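Local coordinates for protein HpcH/HpaI aldolase (Desulfitobacterium hafniense, PDB 3QZ6) that belongs to the HpcH/HpaI aldolase family and folds as a closed barrel of eight parallel strands, the TIM-barrel architecture, at residues M20-Y25 against S236-A241; V43-A48 against V69-P74; E90-P95 against I144-Q149. All coordinates share one frame; numbering follows the deposited sequence.

Contact 1. Residues M20-Y25 against S236-A241; sequences MLNLVY and SGDVAA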
HETATM    1  N   MSE A  20       8.052   5.269  -6.983  1.00 18.75           N
HETATM    2  CA  MSE A  20       6.869   6.050  -7.331  1.00 17.50           C
HETATM    3  C   MSE A  20       5.759   5.837  -6.291  1.00 20.73           C
HETATM    4  O   MSE A  20       5.626   4.745  -5.737  1.00 18.61           O
HETATM    5  CB  MSE A  20       6.337   5.636  -8.707  1.00 16.55           C
HETATM    6  CG  MSE A  20       7.286   5.901  -9.878  1.00 18.65           C
HETATM    7 SE   MSE A  20       7.568   7.805 -10.119  0.76 26.50          SE
HETATM    8  CE  MSE A  20       5.684   8.391 -10.159  1.00 16.91           C
ATOM      9  N   LEU A  21       4.963   6.879  -6.041  1.00 15.39           N
ATOM     10  CA  LEU A  21       3.796   6.773  -5.178  1.00 15.59           C
ATOM     11  C   LEU A  21       2.544   7.129  -5.989  1.00 20.04           C
ATOM     12  O   LEU A  21       2.376   8.286  -6.380  1.00 17.37           O
ATOM     13  CB  LEU A  21       3.924   7.725  -3.976  1.00 15.36           C
ATOM     14  CG  LEU A  21       2.882   7.504  -2.869  1.00 20.81           C
ATOM     15  CD1 LEU A  21       3.275   6.276  -2.043  1.00 17.77           C
ATOM     16  CD2 LEU A  21       2.708   8.735  -1.969  1.00 17.16           C
ATOM     17  N   ASN A  22       1.676   6.145  -6.244  1.00 16.35           N
ATOM     18  CA  ASN A  22       0.483   6.364  -7.064  1.00 15.54           C
ATOM     19  C   ASN A  22      -0.834   6.103  -6.352  1.00 18.55           C
ATOM     20  O   ASN A  22      -1.870   6.667  -6.734  1.00 18.00           O
ATOM     21  CB  ASN A  22       0.508   5.479  -8.329  1.00 14.80           C
ATOM     22  CG  ASN A  22       1.520   5.944  -9.345  1.00 21.49           C
ATOM     23  OD1 ASN A  22       2.713   5.676  -9.208  1.00 20.33           O
ATOM     24  ND2 ASN A  22       1.053   6.650 -10.374  1.00 19.68           N
ATOM     25  N   LEU A  23      -0.805   5.224  -5.350  1.00 13.40           N
ATOM     26  CA  LEU A  23      -2.025   4.809  -4.668  1.00 13.77           C
ATOM     27  C   LEU A  23      -2.109   5.317  -3.230  1.00 15.46           C
ATOM     28  O   LEU A  23      -3.049   6.030  -2.853  1.00 17.70           O
ATOM     29  CB  LEU A  23      -2.126   3.266  -4.648  1.00 14.41           C
ATOM     30  CG  LEU A  23      -3.265   2.672  -3.799  1.00 20.86           C
ATOM     31  CD1 LEU A  23      -4.515   2.540  -4.648  1.00 16.77           C
ATOM     32  CD2 LEU A  23      -2.893   1.291  -3.189  1.00 18.12           C
ATOM     33  N   VAL A  24      -1.141   4.924  -2.412  1.00 15.62           N
ATOM     34  CA  VAL A  24      -1.246   5.151  -0.970  1.00 15.40           C
ATOM     35  C   VAL A  24      -1.193   6.645  -0.653  1.00 18.96           C
ATOM     36  O   VAL A  24      -0.351   7.368  -1.205  1.00 14.71           O
ATOM     37  CB  VAL A  24      -0.141   4.387  -0.210  1.00 16.87           C
ATOM     38  CG1 VAL A  24      -0.273   4.608   1.321  1.00 14.30           C
ATOM     39  CG2 VAL A  24      -0.208   2.882  -0.556  1.00 14.41           C
ATOM     40  N   TYR A  25      -2.106   7.124   0.198  1.00 15.27           N
ATOM     41  CA  TYR A  25      -1.952   8.485   0.746  1.00 17.61           C
ATOM     42  C   TYR A  25      -1.879   8.525   2.279  1.00 17.88           C
ATOM     43  O   TYR A  25      -1.643   9.577   2.867  1.00 17.98           O
ATOM     44  CB  TYR A  25      -2.989   9.490   0.189  1.00 11.39           C
ATOM     45  CG  TYR A  25      -4.436   9.031   0.185  1.00 13.25           C
ATOM     46  CD1 TYR A  25      -4.961   8.330  -0.891  1.00 15.15           C
ATOM     47  CD2 TYR A  25      -5.290   9.346   1.237  1.00 22.21           C
ATOM     48  CE1 TYR A  25      -6.298   7.921  -0.904  1.00 16.60           C
ATOM     49  CE2 TYR A  25      -6.627   8.948   1.231  1.00 19.70           C
ATOM     50  CZ  TYR A  25      -7.121   8.238   0.154  1.00 19.70           C
ATOM     51  OH  TYR A  25      -8.444   7.836   0.153  1.00 25.55           O
ATOM     52  N   SER A 236      10.313   0.923  -9.473  1.00 21.58           N
ATOM     53  CA  SER A 236       8.961   0.427  -9.194  1.00 19.04           C
ATOM     54  C   SER A 236       8.068   1.455  -8.490  1.00 21.16           C
ATOM     55  O   SER A 236       8.152   2.661  -8.755  1.00 23.84           O
ATOM     56  CB  SER A 236       9.037  -0.881  -8.388  1.00 21.03           C
ATOM     57  OG  SER A 236       7.774  -1.528  -8.336  1.00 24.93           O
ATOM     58  N   GLY A 237       7.207   0.989  -7.591  1.00 16.03           N
ATOM     59  CA  GLY A 237       6.270   1.892  -6.936  1.00 18.50           C
ATOM     60  C   GLY A 237       5.320   1.144  -6.021  1.00 18.69           C
ATOM     61  O   GLY A 237       5.299  -0.086  -6.031  1.00 17.48           O
ATOM     62  N   ASP A 238       4.524   1.875  -5.245  1.00 15.31           N
ATOM     63  CA  ASP A 238       3.643   1.246  -4.266  1.00 17.54           C
ATOM     64  C   ASP A 238       2.633   0.300  -4.912  1.00 17.36           C
ATOM     65  O   ASP A 238       2.383  -0.796  -4.408  1.00 19.59           O
ATOM     66  CB  ASP A 238       2.920   2.304  -3.412  1.00 13.88           C
ATOM     67  CG  ASP A 238       2.065   3.252  -4.246  1.00 19.64           C
ATOM     68  OD1 ASP A 238       2.384   3.483  -5.440  1.00 18.77           O
ATOM     69  OD2 ASP A 238       1.070   3.775  -3.705  1.00 21.15           O
ATOM     70  N   VAL A 239       2.041   0.723  -6.017  1.00 16.90           N
ATOM     71  CA  VAL A 239       1.067  -0.126  -6.695  1.00 20.22           C
ATOM     72  C   VAL A 239       1.682  -1.453  -7.149  1.00 20.63           C
ATOM     73  O   VAL A 239       1.112  -2.511  -6.914  1.00 18.99           O
ATOM     74  CB  VAL A 239       0.427   0.592  -7.905  1.00 22.04           C
ATOM     75  CG1 VAL A 239      -0.456  -0.372  -8.676  1.00 18.32           C
ATOM     76  CG2 VAL A 239      -0.399   1.803  -7.428  1.00 17.79           C
ATOM     77  N   ALA A 240       2.835  -1.400  -7.811  1.00 18.88           N
ATOM     78  CA  ALA A 240       3.481  -2.639  -8.264  1.00 18.21           C
ATOM     79  C   ALA A 240       3.832  -3.523  -7.071  1.00 21.98           C
ATOM     80  O   ALA A 240       3.705  -4.738  -7.133  1.00 21.00           O
ATOM     81  CB  ALA A 240       4.733  -2.336  -9.093  1.00 17.47           C
ATOM     82  N   ALA A 241       4.265  -2.899  -5.981  1.00 22.41           N
ATOM     83  CA  ALA A 241       4.572  -3.634  -4.765  1.00 24.55           C
ATOM     84  C   ALA A 241       3.348  -4.413  -4.294  1.00 27.18           C
ATOM     85  O   ALA A 241       3.423  -5.614  -4.046  1.00 23.96           O
ATOM     86  CB  ALA A 241       5.064  -2.669  -3.659  1.00 18.35           C
TER
HETATM   87  O   HOH W   1       3.363   3.450  -7.917  1.00 18.27           O
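Asp238 reaches across to Asn22, Leu23 and Val24 and grips three successive backbone N-H groups with one carboxylate. Its CG sits between its own backbone N and carbonyl carbon (chi1 60°), which sets CG on the side of residues 22-24. Asp238 OD1 takes Asn22 N at 2.9 Å on the syn side, somewhat out of the carboxylate plane. OD2 accepts twice. Leu23 N approaches the syn lone pair of Asp238 OD2 in a bent bond of 2.9 Å, N-H...O angle 147°. Val24 N arrives nearly in line with the CG-OD2 bond of Asp238, 2.8 Å from Asp238 OD2 and almost straight at 171°.

Carbon atoms close round the same carboxylate. Leu21 crosses Asp238 at about a right angle and brings CD1 to OD2. Val24 slides past it in the opposite direction, with CG2 near OD2. Leu23 CB touches both Asp238 OD2 and Val239 CG2, the latter at 3.6 Å. Water 1 lies 2.7 Å from both Asn22 OD1 and Asp238 OD1. The amide nitrogen ND2 of Asn22 is held elsewhere, by Asp44.

The backbones meet where the parallel strands 16-21 and 232-237 close the barrel, first strand against last. Met20 N donates to Ser236 O at 3.2 Å, and Asp238 N donates to Met20 O at 3.1 Å. Gly237 is the N-cap of helix 238-254, so Asp238 lies in the first turn. The second subunit packs beside this site, where Val24 meets Val24 of that subunit.

Asp238 is buried. Its two oxygens take three N-H donors, and a water sits within reach of OD1. These bonds, together with the nearby helix N-terminus, would be expected to stabilise a negative charge and to fix the turn that follows strand 16-21.

Contact 2. Residues V43-A48 against V69-P74; sequences VDCEHA and VLVRIP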
ATOM      1  N   VAL A  43       5.647  11.633  -5.821  1.00 17.63           N
ATOM      2  CA  VAL A  43       4.195  11.596  -5.843  1.00 16.68           C
ATOM      3  C   VAL A  43       3.736  11.822  -7.280  1.00 17.07           C
ATOM      4  O   VAL A  43       4.133  12.802  -7.912  1.00 18.42           O
ATOM      5  CB  VAL A  43       3.589  12.671  -4.922  1.00 17.46           C
ATOM      6  CG1 VAL A  43       2.056  12.619  -4.983  1.00 15.75           C
ATOM      7  CG2 VAL A  43       4.090  12.466  -3.472  1.00 15.14           C
ATOM      8  N   ASP A  44       2.910  10.918  -7.798  1.00 16.78           N
ATOM      9  CA  ASP A  44       2.458  11.027  -9.185  1.00 14.85           C
ATOM     10  C   ASP A  44       1.212  11.906  -9.326  1.00 21.21           C
ATOM     11  O   ASP A  44       0.095  11.404  -9.271  1.00 19.97           O
ATOM     12  CB  ASP A  44       2.168   9.647  -9.763  1.00 17.98           C
ATOM     13  CG  ASP A  44       2.191   9.643 -11.292  1.00 28.08           C
ATOM     14  OD1 ASP A  44       2.143  10.743 -11.876  1.00 25.71           O
ATOM     15  OD2 ASP A  44       2.258   8.553 -11.898  1.00 21.66           O
ATOM     16  N   CYS A  45       1.396  13.212  -9.507  1.00 18.93           N
ATOM     17  CA  CYS A  45       0.256  14.100  -9.726  1.00 16.26           C
ATOM     18  C   CYS A  45      -0.086  14.222 -11.202  1.00 18.46           C
ATOM     19  O   CYS A  45      -1.019  14.926 -11.577  1.00 26.95           O
ATOM     20  CB  CYS A  45       0.510  15.505  -9.161  1.00 17.51           C
ATOM     21  SG  CYS A  45       0.348  15.609  -7.372  1.00 22.28           S
ATOM     22  N   GLU A  46       0.686  13.565 -12.047  1.00 14.39           N
ATOM     23  CA  GLU A  46       0.357  13.542 -13.466  1.00 16.32           C
ATOM     24  C   GLU A  46      -0.722  12.503 -13.755  1.00 21.61           C
ATOM     25  O   GLU A  46      -1.659  12.759 -14.512  1.00 19.51           O
ATOM     26  CB  GLU A  46       1.602  13.252 -14.310  1.00 19.88           C
ATOM     27  CG  GLU A  46       1.311  13.172 -15.802  1.00 21.68           C
ATOM     28  CD  GLU A  46       2.562  12.935 -16.625  1.00 28.85           C
ATOM     29  OE1 GLU A  46       3.526  12.344 -16.087  1.00 28.63           O
ATOM     30  OE2 GLU A  46       2.584  13.351 -17.802  1.00 24.76           O
ATOM     31  N   HIS A  47      -0.596  11.331 -13.142  1.00 18.39           N
ATOM     32  CA  HIS A  47      -1.485  10.221 -13.467  1.00 16.62           C
ATOM     33  C   HIS A  47      -2.348   9.749 -12.289  1.00 17.14           C
ATOM     34  O   HIS A  47      -2.962   8.670 -12.356  1.00 18.18           O
ATOM     35  CB  HIS A  47      -0.671   9.018 -13.966  1.00 18.44           C
ATOM     36  CG  HIS A  47       0.114   9.278 -15.216  1.00 23.49           C
ATOM     37  ND1 HIS A  47      -0.475   9.686 -16.397  1.00 20.31           N
ATOM     38  CD2 HIS A  47       1.437   9.144 -15.482  1.00 28.44           C
ATOM     39  CE1 HIS A  47       0.456   9.809 -17.329  1.00 26.54           C
ATOM     40  NE2 HIS A  47       1.623   9.485 -16.802  1.00 22.39           N
ATOM     41  N   ALA A  48      -2.381  10.522 -11.206  1.00 16.32           N
ATOM     42  CA  ALA A  48      -3.176  10.128 -10.040  1.00 19.59           C
ATOM     43  C   ALA A  48      -3.812  11.324  -9.355  1.00 17.18           C
ATOM     44  O   ALA A  48      -3.612  12.463  -9.770  1.00 17.82           O
ATOM     45  CB  ALA A  48      -2.344   9.310  -9.048  1.00 14.13           C
ATOM     46  N   VAL A  69      10.626  14.347  -0.620  1.00 17.39           N
ATOM     47  CA  VAL A  69       9.419  14.154  -1.414  1.00 18.86           C
ATOM     48  C   VAL A  69       9.544  14.953  -2.704  1.00 19.87           C
ATOM     49  O   VAL A  69       9.718  16.168  -2.663  1.00 16.16           O
ATOM     50  CB  VAL A  69       8.165  14.627  -0.647  1.00 17.11           C
ATOM     51  CG1 VAL A  69       6.898  14.406  -1.478  1.00 16.89           C
ATOM     52  CG2 VAL A  69       8.057  13.907   0.723  1.00 15.13           C
ATOM     53  N   LEU A  70       9.488  14.275  -3.849  1.00 20.08           N
ATOM     54  CA  LEU A  70       9.434  14.979  -5.131  1.00 17.81           C
ATOM     55  C   LEU A  70       8.027  14.818  -5.672  1.00 15.69           C
ATOM     56  O   LEU A  70       7.317  13.905  -5.270  1.00 14.94           O
ATOM     57  CB  LEU A  70      10.433  14.397  -6.131  1.00 15.28           C
ATOM     58  CG  LEU A  70      11.899  14.350  -5.681  1.00 21.11           C
ATOM     59  CD1 LEU A  70      12.754  13.730  -6.782  1.00 21.12           C
ATOM     60  CD2 LEU A  70      12.411  15.753  -5.330  1.00 18.16           C
ATOM     61  N   VAL A  71       7.627  15.690  -6.587  1.00 17.79           N
ATOM     62  CA  VAL A  71       6.315  15.564  -7.204  1.00 17.46           C
ATOM     63  C   VAL A  71       6.432  15.589  -8.727  1.00 18.22           C
ATOM     64  O   VAL A  71       7.142  16.415  -9.290  1.00 17.34           O
ATOM     65  CB  VAL A  71       5.367  16.685  -6.757  1.00 18.90           C
ATOM     66  CG1 VAL A  71       3.952  16.438  -7.319  1.00 14.75           C
ATOM     67  CG2 VAL A  71       5.321  16.779  -5.223  1.00 16.41           C
ATOM     68  N   ARG A  72       5.731  14.673  -9.387  1.00 16.17           N
ATOM     69  CA  ARG A  72       5.622  14.687 -10.839  1.00 17.97           C
ATOM     70  C   ARG A  72       4.365  15.492 -11.154  1.00 19.67           C
ATOM     71  O   ARG A  72       3.251  15.046 -10.886  1.00 19.24           O
ATOM     72  CB  ARG A  72       5.486  13.256 -11.353  1.00 20.09           C
ATOM     73  CG  ARG A  72       5.264  13.104 -12.855  1.00 27.63           C
ATOM     74  CD  ARG A  72       4.674  11.713 -13.117  1.00 35.52           C
ATOM     75  NE  ARG A  72       5.483  10.950 -14.041  1.00 40.47           N
ATOM     76  CZ  ARG A  72       5.442   9.629 -14.175  1.00 44.64           C
ATOM     77  NH1 ARG A  72       4.630   8.894 -13.430  1.00 36.91           N
ATOM     78  NH2 ARG A  72       6.232   9.040 -15.060  1.00 52.84           N
ATOM     79  N   ILE A  73       4.542  16.693 -11.687  1.00 17.85           N
ATOM     80  CA  ILE A  73       3.414  17.586 -11.903  1.00 17.70           C
ATOM     81  C   ILE A  73       2.912  17.476 -13.336  1.00 20.33           C
ATOM     82  O   ILE A  73       3.673  17.175 -14.237  1.00 20.94           O
ATOM     83  CB  ILE A  73       3.786  19.031 -11.563  1.00 19.88           C
ATOM     84  CG1 ILE A  73       5.019  19.477 -12.364  1.00 14.16           C
ATOM     85  CG2 ILE A  73       4.010  19.160 -10.042  1.00 17.88           C
ATOM     86  CD1 ILE A  73       5.485  20.900 -12.020  1.00 21.50           C
ATOM     87  N   PRO A  74       1.612  17.702 -13.546  1.00 18.77           N
ATOM     88  CA  PRO A  74       1.031  17.512 -14.886  1.00 20.13           C
ATOM     89  C   PRO A  74       1.366  18.630 -15.879  1.00 21.16           C
ATOM     90  O   PRO A  74       1.308  18.426 -17.089  1.00 20.87           O
ATOM     91  CB  PRO A  74      -0.471  17.496 -14.606  1.00 18.44           C
ATOM     92  CG  PRO A  74      -0.624  18.345 -13.355  1.00 16.64           C
ATOM     93  CD  PRO A  74       0.599  18.042 -12.530  1.00 16.55           C
TER
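Val43, Val69, Val71 and Cys45 form the apolar centre. Val43 CG2 meets Val69 CG1 at 4.0 Å. Cys45 SG lies 3.7 Å from Val71 CG1. Pro74 CD rests against Cys45 O. Helix 52-65 covers this side, with Leu58 on Val43 and Ile55 on Cys45.

Strands 40-44 and 68-72 run parallel here. With helix 52-65 they make a beta-alpha-beta unit of the TIM barrel. Val43 N donates to Leu70 O, and Arg72 N donates to Val43 O, both at 2.9 Å. Cys45 N adds a weak bond to Arg72 O.

On the other face, Asp44 and Arg72 lie side by side and point the same way. Asp44 OD2 meets NH1 of Arg72 at the guanidinium edge, in a salt bridge of 2.8 Å with a weak, bent hydrogen bond. OD2 is also held by Asn22 ND2. Glu46 crosses Arg72 obliquely; its OE1 is 3.2 Å from Arg72 NE, well out of the guanidinium plane, so only the charges pair. Asp44 OD1 accepts His47 N at 3.1 Å from above the carboxylate, an Asx motif. His47 CD2 lies over one guanidinium face of Arg72.

Contact 3. Residues E90-P95 against I144-Q149; sequences EGFMIP and IFIMAQ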
ATOM      1  N   GLU A  90      10.789  18.764  -2.112  1.00 15.46           N
ATOM      2  CA  GLU A  90      12.142  19.247  -2.411  1.00 17.22           C
ATOM      3  C   GLU A  90      12.284  19.602  -3.880  1.00 23.74           C
ATOM      4  O   GLU A  90      13.250  20.264  -4.294  1.00 21.91           O
ATOM      5  CB  GLU A  90      13.203  18.216  -2.015  1.00 17.18           C
ATOM      6  CG  GLU A  90      13.298  17.988  -0.507  1.00 16.64           C
ATOM      7  CD  GLU A  90      14.608  17.331  -0.100  1.00 20.78           C
ATOM      8  OE1 GLU A  90      15.569  17.380  -0.894  1.00 20.24           O
ATOM      9  OE2 GLU A  90      14.681  16.763   1.011  1.00 20.89           O
ATOM     10  N   GLY A  91      11.321  19.164  -4.682  1.00 18.57           N
ATOM     11  CA  GLY A  91      11.393  19.470  -6.100  1.00 18.07           C
ATOM     12  C   GLY A  91      10.535  18.575  -6.958  1.00 20.02           C
ATOM     13  O   GLY A  91       9.577  17.948  -6.473  1.00 17.89           O
ATOM     14  N   PHE A  92      10.902  18.491  -8.233  1.00 19.26           N
ATOM     15  CA  PHE A  92       9.992  17.983  -9.248  1.00 19.98           C
ATOM     16  C   PHE A  92      10.623  17.044 -10.252  1.00 23.00           C
ATOM     17  O   PHE A  92      11.802  17.149 -10.576  1.00 22.66           O
ATOM     18  CB  PHE A  92       9.414  19.165 -10.027  1.00 19.37           C
ATOM     19  CG  PHE A  92       8.742  20.170  -9.161  1.00 21.13           C
ATOM     20  CD1 PHE A  92       7.510  19.889  -8.588  1.00 17.47           C
ATOM     21  CD2 PHE A  92       9.348  21.389  -8.899  1.00 19.55           C
ATOM     22  CE1 PHE A  92       6.892  20.815  -7.761  1.00 19.17           C
ATOM     23  CE2 PHE A  92       8.742  22.318  -8.080  1.00 18.25           C
ATOM     24  CZ  PHE A  92       7.508  22.038  -7.512  1.00 19.93           C
HETATM   25  N   MSE A  93       9.802  16.136 -10.761  1.00 23.38           N
HETATM   26  CA  MSE A  93      10.100  15.495 -12.024  1.00 24.33           C
HETATM   27  C   MSE A  93       9.139  16.112 -13.028  1.00 24.81           C
HETATM   28  O   MSE A  93       7.919  16.017 -12.867  1.00 21.04           O
HETATM   29  CB  MSE A  93       9.890  13.986 -11.940  1.00 23.05           C
HETATM   30  CG  MSE A  93      10.143  13.264 -13.264  1.00 27.72           C
HETATM   31 SE   MSE A  93      10.142  11.303 -13.059  0.81 52.31          SE
HETATM   32  CE  MSE A  93       8.291  11.078 -12.607  1.00 28.26           C
ATOM     33  N   ILE A  94       9.688  16.782 -14.036  1.00 23.91           N
ATOM     34  CA  ILE A  94       8.882  17.431 -15.060  1.00 21.71           C
ATOM     35  C   ILE A  94       8.700  16.458 -16.224  1.00 23.16           C
ATOM     36  O   ILE A  94       9.677  16.039 -16.845  1.00 25.45           O
ATOM     37  CB  ILE A  94       9.578  18.713 -15.586  1.00 20.30           C
ATOM     38  CG1 ILE A  94       9.971  19.631 -14.418  1.00 17.61           C
ATOM     39  CG2 ILE A  94       8.670  19.449 -16.569  1.00 17.73           C
ATOM     40  CD1 ILE A  94       8.768  20.061 -13.570  1.00 19.40           C
ATOM     41  N   PRO A  95       7.451  16.095 -16.534  1.00 20.93           N
ATOM     42  CA  PRO A  95       7.230  15.027 -17.522  1.00 23.63           C
ATOM     43  C   PRO A  95       7.294  15.522 -18.962  1.00 25.62           C
ATOM     44  O   PRO A  95       7.003  16.689 -19.211  1.00 24.69           O
ATOM     45  CB  PRO A  95       5.804  14.558 -17.205  1.00 23.35           C
ATOM     46  CG  PRO A  95       5.123  15.814 -16.688  1.00 24.57           C
ATOM     47  CD  PRO A  95       6.193  16.550 -15.903  1.00 21.36           C
ATOM     48  N   ILE A 144      16.870  23.168  -3.948  1.00 24.43           N
ATOM     49  CA  ILE A 144      15.724  22.816  -4.798  1.00 25.00           C
ATOM     50  C   ILE A 144      16.170  21.880  -5.920  1.00 23.75           C
ATOM     51  O   ILE A 144      17.190  22.120  -6.558  1.00 23.27           O
ATOM     52  CB  ILE A 144      15.129  24.078  -5.446  1.00 36.71           C
ATOM     53  CG1 ILE A 144      14.631  25.026  -4.367  1.00 31.00           C
ATOM     54  CG2 ILE A 144      13.999  23.726  -6.398  1.00 39.90           C
ATOM     55  CD1 ILE A 144      13.768  24.363  -3.361  1.00 22.95           C
ATOM     56  N   PHE A 145      15.394  20.828  -6.174  1.00 21.63           N
ATOM     57  CA  PHE A 145      15.790  19.787  -7.121  1.00 20.19           C
ATOM     58  C   PHE A 145      14.887  19.783  -8.353  1.00 24.16           C
ATOM     59  O   PHE A 145      13.674  19.631  -8.232  1.00 20.56           O
ATOM     60  CB  PHE A 145      15.741  18.413  -6.431  1.00 20.40           C
ATOM     61  CG  PHE A 145      16.171  17.277  -7.314  1.00 22.01           C
ATOM     62  CD1 PHE A 145      17.515  17.044  -7.562  1.00 23.36           C
ATOM     63  CD2 PHE A 145      15.231  16.448  -7.902  1.00 19.55           C
ATOM     64  CE1 PHE A 145      17.918  16.003  -8.386  1.00 22.62           C
ATOM     65  CE2 PHE A 145      15.626  15.400  -8.727  1.00 23.69           C
ATOM     66  CZ  PHE A 145      16.975  15.180  -8.967  1.00 22.64           C
ATOM     67  N   ILE A 146      15.471  19.949  -9.534  1.00 21.39           N
ATOM     68  CA  ILE A 146      14.695  19.944 -10.772  1.00 20.78           C
ATOM     69  C   ILE A 146      15.174  18.827 -11.679  1.00 26.22           C
ATOM     70  O   ILE A 146      16.346  18.788 -12.045  1.00 25.12           O
ATOM     71  CB  ILE A 146      14.853  21.265 -11.559  1.00 24.32           C
ATOM     72  CG1 ILE A 146      14.437  22.470 -10.711  1.00 24.90           C
ATOM     73  CG2 ILE A 146      14.043  21.207 -12.855  1.00 22.69           C
ATOM     74  CD1 ILE A 146      13.083  22.328 -10.088  1.00 34.52           C
HETATM   75  N   MSE A 147      14.274  17.927 -12.065  1.00 20.54           N
HETATM   76  CA  MSE A 147      14.682  16.808 -12.906  1.00 20.14           C
HETATM   77  C   MSE A 147      13.834  16.733 -14.164  1.00 23.42           C
HETATM   78  O   MSE A 147      12.605  16.760 -14.086  1.00 23.08           O
HETATM   79  CB  MSE A 147      14.598  15.496 -12.119  1.00 19.16           C
HETATM   80  CG  MSE A 147      14.955  14.267 -12.941  1.00 20.56           C
HETATM   81 SE   MSE A 147      15.316  12.703 -11.823  0.71 27.31          SE
HETATM   82  CE  MSE A 147      13.502  12.414 -11.154  1.00 20.44           C
ATOM     83  N   ALA A 148      14.486  16.656 -15.324  1.00 21.13           N
ATOM     84  CA  ALA A 148      13.762  16.563 -16.593  1.00 23.54           C
ATOM     85  C   ALA A 148      13.489  15.108 -16.960  1.00 22.64           C
ATOM     86  O   ALA A 148      14.390  14.277 -16.956  1.00 23.84           O
ATOM     87  CB  ALA A 148      14.539  17.257 -17.716  1.00 20.98           C
ATOM     88  N   GLN A 149      12.238  14.794 -17.263  1.00 20.77           N
ATOM     89  CA  GLN A 149      11.921  13.462 -17.743  1.00 18.46           C
ATOM     90  C   GLN A 149      11.764  13.475 -19.259  1.00 24.86           C
ATOM     91  O   GLN A 149      10.998  14.260 -19.802  1.00 24.96           O
ATOM     92  CB  GLN A 149      10.657  12.909 -17.082  1.00 20.61           C
ATOM     93  CG  GLN A 149      10.285  11.546 -17.640  1.00 21.60           C
ATOM     94  CD  GLN A 149       8.822  11.202 -17.424  1.00 39.71           C
ATOM     95  OE1 GLN A 149       8.491  10.354 -16.598  1.00 40.22           O
ATOM     96  NE2 GLN A 149       7.939  11.856 -18.180  1.00 37.39           N
TER
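Phe92 and Ile94 pair with Phe145, Met147 and Gln149 where strands 91-94 and 145-149 run parallel in the eight-stranded TIM barrel, their axes 10° apart. Five backbone hydrogen bonds join Glu90, Phe92 and Ile94 to Phe145, Met147 and Gln149. Phe92 N donates to Phe145 O and Phe92 O accepts from Met147 N. Ile94 N then donates to Met147 O at 2.9 Å, the straightest of the set at 173°. Weaker CA-H...O contacts run alongside. In one of them Gly91 CA comes within 3.1 Å of Phe145 O.

Apolar contacts lie on both faces of the sheet. On one, Phe92 and Ile146 point the same way, and Ile146 CD1 touches the edge of the Phe92 ring at CD2, 4.0 Å away. Helices 78-87 and 100-110 pack on this face. On the other, the selenomethionines Met93 and Met147 lie side by side, with Met147 CE 4.0 Å from Met93 CB.

Among polar side chains, Gln149 meets the other strand directly and lies at a slant across Met93. Its CG, anti to the backbone N (chi1 177°), starts an extended chain that carries the amide past Met93 to Pro95. Gln149 OE1 accepts from Arg72 NH2, and Gln149 NE2 lies 3.3 Å from Pro95 CA.

All three contacts belong to one barrel sheet. Contact 1 closes it, and contacts 2 and 3 lie in series along the chain inside the loop that contact 1 closes. Contacts 1 and 2 have centres about 12 Å apart and meet through Leu21 O and Asp44 N, probably hydrogen-bonded at 3.0 Å. Contacts 2 and 3 are closer, about 10 Å between centres. Val71 N probably donates to Gly91 O at 3.0 Å there. Contacts 1 and 3, about 19 Å apart between centres, touch where Met20 SE lies 4.2 Å from Met93 CE. A zinc ion lies about 4 Å from the Val24 side chain and about 12 Å from that of Val43.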